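Local coordinates for thiosulfate sulfurtransferase/rhodanese-like domain-containing protein 1 (Homo sapiens, PDB 6BEV) that transfers the sulfane sulfur of thiosulfate to glutathione, yielding S-sulfanylglutathione, a central intermediate of hydrogen sulfide metabolism, at residues Ala41-Asp45 against Ala85-Lys89; Leu68-Gln73 against Leu111-Tyr117; Asp92-Phe98 against Tyr117-Tyr123. All coordinates share one frame; numbering follows the deposited sequence. Where two conformers were deposited one is given.

Interaction 1: Ala41-Asp45 against Ala85-Lys89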
# COMPACT_ATOMS: atom_id res chain seq x y z
N ALA A 41 -4.58 -9.62 -0.49
CA ALA A 41 -3.93 -8.35 -0.15
C ALA A 41 -4.03 -7.38 -1.31
O ALA A 41 -3.96 -7.76 -2.48
CB ALA A 41 -2.45 -8.55 0.19
N ARG A 42 -4.14 -6.10 -0.97
CA ARG A 42 -4.06 -5.01 -1.92
C ARG A 42 -2.79 -4.23 -1.60
O ARG A 42 -2.48 -4.02 -0.43
CB ARG A 42 -5.24 -4.07 -1.76
CG ARG A 42 -6.48 -4.46 -2.50
CD ARG A 42 -7.47 -3.30 -2.45
NE ARG A 42 -7.24 -2.22 -3.42
CZ ARG A 42 -8.05 -1.16 -3.56
NH1 ARG A 42 -9.13 -1.03 -2.80
NH2 ARG A 42 -7.81 -0.22 -4.47
N LEU A 43 -2.08 -3.81 -2.63
CA LEU A 43 -0.81 -3.13 -2.50
C LEU A 43 -0.95 -1.66 -2.84
O LEU A 43 -1.56 -1.31 -3.86
CB LEU A 43 0.21 -3.73 -3.47
CG LEU A 43 0.80 -5.09 -3.11
CD1 LEU A 43 1.44 -5.74 -4.33
CD2 LEU A 43 1.80 -4.93 -2.00
N PHE A 44 -0.30 -0.82 -2.05
CA PHE A 44 -0.25 0.63 -2.26
C PHE A 44 1.21 1.08 -2.19
O PHE A 44 1.83 1.00 -1.13
CB PHE A 44 -1.07 1.36 -1.21
CG PHE A 44 -2.51 0.94 -1.18
CD1 PHE A 44 -3.45 1.58 -1.97
CD2 PHE A 44 -2.93 -0.11 -0.39
CE1 PHE A 44 -4.78 1.17 -1.96
CE2 PHE A 44 -4.24 -0.53 -0.39
CZ PHE A 44 -5.17 0.13 -1.16
N ASP A 45 1.73 1.55 -3.32
CA ASP A 45 3.07 2.13 -3.42
C ASP A 45 2.93 3.60 -3.04
O ASP A 45 2.26 4.36 -3.73
CB ASP A 45 3.56 1.98 -4.86
CG ASP A 45 5.02 2.40 -5.05
OD1 ASP A 45 5.54 3.23 -4.28
OD2 ASP A 45 5.63 1.89 -6.00
N ALA A 85 -9.22 3.02 -9.51
CA ALA A 85 -9.38 1.82 -8.70
C ALA A 85 -10.43 2.14 -7.64
O ALA A 85 -10.74 3.30 -7.39
CB ALA A 85 -8.06 1.40 -8.03
N GLU A 86 -10.96 1.10 -7.01
CA GLU A 86 -11.99 1.28 -6.00
C GLU A 86 -11.37 1.68 -4.66
O GLU A 86 -10.35 1.13 -4.23
CB GLU A 86 -12.80 -0.01 -5.84
CG GLU A 86 -14.02 0.11 -4.93
CD GLU A 86 -14.91 -1.12 -4.97
OE1 GLU A 86 -15.42 -1.47 -6.06
OE2 GLU A 86 -15.10 -1.76 -3.92
N LYS A 87 -12.00 2.63 -3.98
CA LYS A 87 -11.51 3.08 -2.68
C LYS A 87 -11.57 1.92 -1.69
O LYS A 87 -12.58 1.21 -1.63
CB LYS A 87 -12.38 4.23 -2.17
CG LYS A 87 -11.83 4.89 -0.91
CD LYS A 87 -12.74 5.97 -0.35
CE LYS A 87 -12.09 6.61 0.85
NZ LYS A 87 -12.99 7.58 1.52
N PRO A 88 -10.54 1.69 -0.90
CA PRO A 88 -10.63 0.66 0.14
C PRO A 88 -11.68 1.03 1.18
O PRO A 88 -12.02 2.19 1.38
CB PRO A 88 -9.24 0.67 0.77
CG PRO A 88 -8.68 2.00 0.47
CD PRO A 88 -9.25 2.40 -0.85
N LYS A 89 -12.17 0.01 1.88
CA LYS A 89 -13.15 0.15 2.94
C LYS A 89 -12.48 -0.09 4.28
O LYS A 89 -11.47 -0.79 4.37
CB LYS A 89 -14.29 -0.84 2.74
CG LYS A 89 -15.01 -0.67 1.40
CD LYS A 89 -16.06 -1.75 1.14
CE LYS A 89 -15.45 -3.15 1.05
NZ LYS A 89 -14.30 -3.30 0.09

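Interaction 2: Leu68-Gln73 against Leu111-Tyr117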
# COMPACT_ATOMS: atom_id res chain seq x y z
N LEU A 68 -2.08 10.59 0.45
CA LEU A 68 -2.85 9.48 1.02
C LEU A 68 -3.97 9.95 1.94
O LEU A 68 -5.05 9.35 1.95
CB LEU A 68 -1.92 8.50 1.73
CG LEU A 68 -2.57 7.26 2.33
CD1 LEU A 68 -3.29 6.42 1.28
CD2 LEU A 68 -1.54 6.43 3.02
N GLU A 69 -3.73 10.97 2.75
CA GLU A 69 -4.80 11.48 3.60
C GLU A 69 -6.00 11.89 2.76
O GLU A 69 -7.14 11.50 3.04
CB GLU A 69 -4.26 12.66 4.41
CG GLU A 69 -5.19 13.21 5.42
CD GLU A 69 -4.43 13.91 6.52
OE1 GLU A 69 -4.71 13.63 7.70
OE2 GLU A 69 -3.52 14.71 6.20
N SER A 70 -5.75 12.68 1.71
CA SER A 70 -6.85 13.11 0.87
C SER A 70 -7.51 11.93 0.16
O SER A 70 -8.73 11.90 0.01
CB SER A 70 -6.39 14.19 -0.11
OG SER A 70 -5.48 13.67 -1.05
N ALA A 71 -6.71 10.94 -0.26
CA ALA A 71 -7.29 9.76 -0.91
C ALA A 71 -8.22 9.00 0.03
O ALA A 71 -9.27 8.49 -0.39
CB ALA A 71 -6.17 8.83 -1.40
N LEU A 72 -7.83 8.84 1.29
CA LEU A 72 -8.66 8.12 2.24
C LEU A 72 -9.85 8.95 2.71
O LEU A 72 -10.83 8.37 3.19
CB LEU A 72 -7.83 7.63 3.43
CG LEU A 72 -6.73 6.63 3.06
CD1 LEU A 72 -5.91 6.28 4.30
CD2 LEU A 72 -7.29 5.36 2.41
N GLN A 73 -9.79 10.27 2.57
CA GLN A 73 -10.90 11.13 2.97
C GLN A 73 -11.89 11.38 1.85
O GLN A 73 -13.04 11.73 2.14
CB GLN A 73 -10.37 12.48 3.46
CG GLN A 73 -9.52 12.43 4.71
CD GLN A 73 -10.32 12.44 6.01
OE1 GLN A 73 -11.55 12.21 6.03
NE2 GLN A 73 -9.64 12.72 7.10
N LEU A 111 -0.83 6.49 9.20
CA LEU A 111 -1.88 7.42 8.79
C LEU A 111 -3.19 6.67 8.53
O LEU A 111 -4.26 7.06 9.02
CB LEU A 111 -1.42 8.20 7.56
CG LEU A 111 -2.45 9.13 6.93
CD1 LEU A 111 -2.91 10.19 7.90
CD2 LEU A 111 -1.83 9.76 5.69
N ALA A 112 -3.11 5.60 7.74
CA ALA A 112 -4.31 4.85 7.41
C ALA A 112 -4.95 4.28 8.67
O ALA A 112 -6.17 4.39 8.85
CB ALA A 112 -3.97 3.75 6.41
N ARG A 113 -4.15 3.68 9.55
CA ARG A 113 -4.71 3.17 10.80
C ARG A 113 -5.40 4.28 11.58
O ARG A 113 -6.45 4.06 12.17
CB ARG A 113 -3.62 2.51 11.65
CG ARG A 113 -3.17 1.20 11.07
CD ARG A 113 -2.53 0.27 12.03
NE ARG A 113 -2.50 -1.04 11.42
CZ ARG A 113 -2.43 -2.18 12.09
NH1 ARG A 113 -2.39 -2.18 13.42
NH2 ARG A 113 -2.40 -3.32 11.42
N SER A 114 -4.81 5.48 11.59
CA SER A 114 -5.36 6.58 12.38
C SER A 114 -6.71 7.04 11.86
O SER A 114 -7.45 7.71 12.61
CB SER A 114 -4.39 7.76 12.42
OG SER A 114 -4.42 8.55 11.25
N LEU A 115 -7.03 6.75 10.61
CA LEU A 115 -8.31 7.09 10.00
C LEU A 115 -9.30 5.94 10.05
O LEU A 115 -10.40 6.06 9.50
CB LEU A 115 -8.10 7.59 8.57
CG LEU A 115 -7.30 8.89 8.46
CD1 LEU A 115 -7.01 9.22 7.01
CD2 LEU A 115 -8.02 10.06 9.13
N GLY A 116 -8.94 4.85 10.72
CA GLY A 116 -9.85 3.75 10.96
C GLY A 116 -9.63 2.52 10.11
O GLY A 116 -10.41 1.56 10.24
N TYR A 117 -8.60 2.49 9.26
CA TYR A 117 -8.34 1.33 8.40
C TYR A 117 -7.53 0.31 9.19
O TYR A 117 -6.30 0.28 9.15
CB TYR A 117 -7.63 1.76 7.11
CG TYR A 117 -8.52 2.61 6.23
CD1 TYR A 117 -8.68 3.98 6.47
CD2 TYR A 117 -9.26 2.05 5.20
CE1 TYR A 117 -9.51 4.75 5.70
CE2 TYR A 117 -10.09 2.83 4.42
CZ TYR A 117 -10.23 4.18 4.67
OH TYR A 117 -11.06 4.94 3.90
O HOH W 1 -12.48 6.78 5.17

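Interaction 3: Asp92-Phe98 against Tyr117-Tyr123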
# COMPACT_ATOMS: atom_id res chain seq x y z
N ASP A 92 -11.48 -3.52 5.36
CA ASP A 92 -10.69 -4.38 4.49
C ASP A 92 -9.53 -4.96 5.27
O ASP A 92 -9.01 -4.35 6.20
CB ASP A 92 -10.13 -3.60 3.31
CG ASP A 92 -11.16 -3.31 2.25
OD1 ASP A 92 -12.26 -3.91 2.27
OD2 ASP A 92 -10.87 -2.46 1.39
N GLU A 93 -9.12 -6.16 4.89
CA GLU A 93 -7.91 -6.69 5.48
C GLU A 93 -6.74 -6.61 4.50
O GLU A 93 -6.91 -6.53 3.28
CB GLU A 93 -8.15 -8.14 5.88
CG GLU A 93 -9.20 -8.29 6.96
CD GLU A 93 -9.48 -9.73 7.27
OE1 GLU A 93 -10.29 -10.35 6.55
OE2 GLU A 93 -8.86 -10.26 8.22
N HIS A 94 -5.54 -6.57 5.06
CA HIS A 94 -4.31 -6.64 4.30
C HIS A 94 -4.23 -5.56 3.23
O HIS A 94 -3.95 -5.83 2.05
CB HIS A 94 -4.10 -8.03 3.72
CG HIS A 94 -4.29 -9.12 4.72
ND1 HIS A 94 -3.48 -9.28 5.82
CD2 HIS A 94 -5.22 -10.10 4.78
CE1 HIS A 94 -3.89 -10.32 6.50
NE2 HIS A 94 -4.94 -10.84 5.90
N LEU A 95 -4.44 -4.33 3.67
CA LEU A 95 -4.13 -3.15 2.87
C LEU A 95 -2.65 -2.86 3.12
O LEU A 95 -2.28 -2.35 4.18
CB LEU A 95 -5.01 -1.97 3.27
CG LEU A 95 -6.53 -2.20 3.16
CD1 LEU A 95 -7.25 -0.96 3.65
CD2 LEU A 95 -6.96 -2.55 1.75
N VAL A 96 -1.80 -3.23 2.17
CA VAL A 96 -0.36 -3.25 2.38
C VAL A 96 0.28 -2.04 1.71
O VAL A 96 0.21 -1.88 0.48
CB VAL A 96 0.25 -4.56 1.86
CG1 VAL A 96 1.76 -4.52 2.01
CG2 VAL A 96 -0.34 -5.75 2.60
N PHE A 97 0.93 -1.20 2.51
CA PHE A 97 1.61 -0.00 2.05
C PHE A 97 3.11 -0.25 2.02
O PHE A 97 3.65 -0.99 2.86
CB PHE A 97 1.27 1.17 3.00
CG PHE A 97 -0.19 1.48 3.03
CD1 PHE A 97 -1.06 0.82 3.89
CD2 PHE A 97 -0.73 2.42 2.15
CE1 PHE A 97 -2.41 1.09 3.86
CE2 PHE A 97 -2.08 2.68 2.13
CZ PHE A 97 -2.91 2.02 2.98
N PHE A 98 3.80 0.40 1.07
CA PHE A 98 5.25 0.26 1.02
C PHE A 98 5.88 1.44 0.30
O PHE A 98 5.29 2.05 -0.58
CB PHE A 98 5.67 -1.05 0.32
CG PHE A 98 5.36 -1.09 -1.15
CD1 PHE A 98 6.30 -0.71 -2.11
CD2 PHE A 98 4.11 -1.48 -1.58
CE1 PHE A 98 5.96 -0.72 -3.47
CE2 PHE A 98 3.78 -1.50 -2.94
CZ PHE A 98 4.71 -1.13 -3.88
N TYR A 117 -8.60 2.49 9.26
CA TYR A 117 -8.34 1.33 8.40
C TYR A 117 -7.53 0.31 9.19
O TYR A 117 -6.30 0.28 9.15
CB TYR A 117 -7.63 1.76 7.11
CG TYR A 117 -8.52 2.61 6.23
CD1 TYR A 117 -8.68 3.98 6.47
CD2 TYR A 117 -9.26 2.05 5.20
CE1 TYR A 117 -9.51 4.75 5.70
CE2 TYR A 117 -10.09 2.83 4.42
CZ TYR A 117 -10.23 4.18 4.67
OH TYR A 117 -11.06 4.94 3.90
N THR A 118 -8.25 -0.55 9.89
CA THR A 118 -7.62 -1.50 10.80
C THR A 118 -6.82 -2.57 10.06
O THR A 118 -6.01 -3.25 10.69
CB THR A 118 -8.67 -2.19 11.67
OG1 THR A 118 -9.65 -2.80 10.84
CG2 THR A 118 -9.36 -1.19 12.59
N GLY A 119 -7.03 -2.72 8.75
CA GLY A 119 -6.31 -3.66 7.93
C GLY A 119 -5.03 -3.13 7.32
O GLY A 119 -4.37 -3.85 6.57
N ALA A 120 -4.65 -1.89 7.62
CA ALA A 120 -3.44 -1.32 7.06
C ALA A 120 -2.21 -1.97 7.67
O ALA A 120 -2.10 -2.10 8.89
CB ALA A 120 -3.42 0.18 7.30
N ARG A 121 -1.27 -2.36 6.82
CA ARG A 121 -0.02 -2.98 7.23
C ARG A 121 1.12 -2.45 6.38
O ARG A 121 0.93 -2.15 5.20
CB ARG A 121 -0.09 -4.52 7.05
CG ARG A 121 -1.35 -5.15 7.66
CD ARG A 121 -1.46 -6.64 7.42
NE ARG A 121 -0.43 -7.35 8.15
CZ ARG A 121 -0.13 -8.63 7.98
NH1 ARG A 121 -0.78 -9.34 7.08
NH2 ARG A 121 0.84 -9.19 8.68
N ASN A 122 2.33 -2.38 6.96
CA ASN A 122 3.52 -1.90 6.27
C ASN A 122 4.35 -3.09 5.83
O ASN A 122 4.72 -3.92 6.67
CB ASN A 122 4.35 -1.03 7.22
CG ASN A 122 5.58 -0.43 6.56
OD1 ASN A 122 5.60 -0.12 5.36
ND2 ASN A 122 6.64 -0.25 7.35
N TYR A 123 4.69 -3.15 4.55
CA TYR A 123 5.69 -4.10 4.08
C TYR A 123 7.06 -3.47 4.35
O TYR A 123 7.64 -2.78 3.51
CB TYR A 123 5.46 -4.49 2.63
CG TYR A 123 6.61 -5.29 2.05
CD1 TYR A 123 7.27 -6.23 2.82
CD2 TYR A 123 7.07 -5.06 0.76
CE1 TYR A 123 8.36 -6.92 2.32
CE2 TYR A 123 8.14 -5.76 0.25
CZ TYR A 123 8.79 -6.69 1.03
OH TYR A 123 9.88 -7.35 0.53
O HOH W 2 -8.71 -1.58 6.82
O HOH W 3 -9.49 -4.83 9.00

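Interaction 1: Ala41-Asp45 against Ala85-Lys89
The guanidinium of Arg42 closes on a single backbone oxygen of the facing loop, Glu86 O, with two nitrogens at once. NH1 and NH2 of Arg42 each lie 2.9 Å from Glu86 O, and both N-H directions are bent, at 143° and 142°, as a fork onto one atom requires. The oxygen sits at the edge of the guanidinium, close to its plane; seen from the acceptor, NH2 lies in the carbonyl plane while NH1 is tilted out of it. Apolar groups flank the fork: Ala85 CB is 3.9 Å from Arg42 NH2, and Pro88 CD is 3.9 Å from Arg42 NH1. From its own strand, Phe44 CZ sits over one face of the Arg42 group, 3.8 Å from the guanidinium plane and nearer its edge than its centre, and the same Phe44 CZ also meets Pro88 CG at 4.3 Å. Farther back, the Arg42 chain leaves the strand extended and turns at chi3 (81°), which brings the end group round beside the Phe44 ring. That ring in turn stacks on Phe97 of the neighbouring strand. Lys87 turns its CB away, and its NZ bonds to Met74 O, so the loop is tied on that side too. The contact thus fastens the connection between helix 76-83 and strand 95-98 to the central parallel sheet of the rhodanese fold.

Interaction 2: Leu68-Gln73 against Leu111-Tyr117
Tyr117 and Leu72 meet in two ways at once: a methyl lies over the aromatic ring, and a water joins the phenol to the backbone. Leu72 CD2 stands 4.2 Å from the centroid of the Tyr117 ring and 22° off its normal, a CH-pi contact over one face with the methyl displaced from the ring centre. Leu72 and Tyr117 run antiparallel to one another, and the phenol oxygen ends up near Leu72 O, close to the C-terminal end of helix 65-73. There the water is 2.6 Å from Tyr117 OH and donates to Leu72 O at 3.0 Å. The other branch of Leu72, CD1, packs on Ala112 CB at 3.8 Å, while Leu72 CB touches Leu115 CD1. Gly116, with positive phi (104°), is the C-prime residue of a Schellman motif that ends helix 103-114: Tyr117 N returns to Ala112 O and Gly116 N to Arg113 O, turning the chain to deliver the Tyr117 ring against helix 65-73. Were Tyr117 an alanine, the CD2 methyl of Leu72 would probably lose the ring face it packs on, and the bridging water its phenol partner. Toward the other end, Leu111, with chi1 at 175°, sends its side chain away from its own amide nitrogen, and CD2 reaches 3.7 Å from Glu69 N and 4.2 Å from Leu68 CB. Nearer solvent, the bent Gln73 chain runs roughly perpendicular to Leu115, its NE2 3.7 Å from Leu115 CD2.

Interaction 3: Asp92-Phe98 against Tyr117-Tyr123
Asp92 O is gripped by two waters, each donating to it at 2.9 Å; one of them accepts from Gly119 N and the other bonds to Thr118 OG1. The same Asp92 O takes a CA-H...O contact from Gly119 CA at 3.3 Å. A CB on Gly119 would run into Asp92 O and Glu93 CA, so the absence of a side chain lets the two backbones close here. Pairing begins with Leu95 N, 2.9 Å from Gly119 O and 47° above its carbonyl plane. Arg121 N then donates to Leu95 O at 2.8 Å, Phe97 N to Arg121 O, and Tyr123 N to Phe97 O, these last two nearly straight. Leu95, Val96 and Phe97 pair in parallel with Ala120, Arg121 and Asn122, joining the strands of a beta-alpha-beta unit whose connecting helix is 103-114. Arg121 leaves the sheet on Val96's face and lies beside His94 of the preceding loop, its chi3 bend (68°) swinging NH1 to 3.0 Å from His94 ND1. That bond is bent, each partner tilted somewhat out of the other's plane, with the planes 52° apart. Glu31 makes a salt bridge to the same NH1, and Ala24 O and Thr26 O accept from NE and NH2, which probably helps to offset its charge. Farther along, Val96 CG1 touches Tyr123 CB. On the face with Leu95, Phe97 CE1 rests 3.7 Å from Ala120 CB, and Leu95 CD1 meets Tyr117 CD2 at 3.9 Å.

Interactions 1 and 3 share the parallel sheet, with centres 9 Å apart: Phe44 N and Val96 O, and likewise Arg42 O and Val96 N, lie 2.8 Å from each other, probable hydrogen bonds between neighbouring strands. Interaction 2 packs helices against one face of that sheet, where Leu68 CD2 is 3.9 Å from Phe97 CE2 and Ala112 CB is 3.7 Å from Ala120 CB. Tyr117 belongs to both interactions 2 and 3, and Lys87 NZ, 2.8 Å from Leu72 O, ties the loop of interaction 1 to interaction 2. Strand 95-98 runs directly into Cys99, the active-site residue that forms the cysteine persulfide intermediate. The side chain of Phe98 is about 6 Å from that of Cys99.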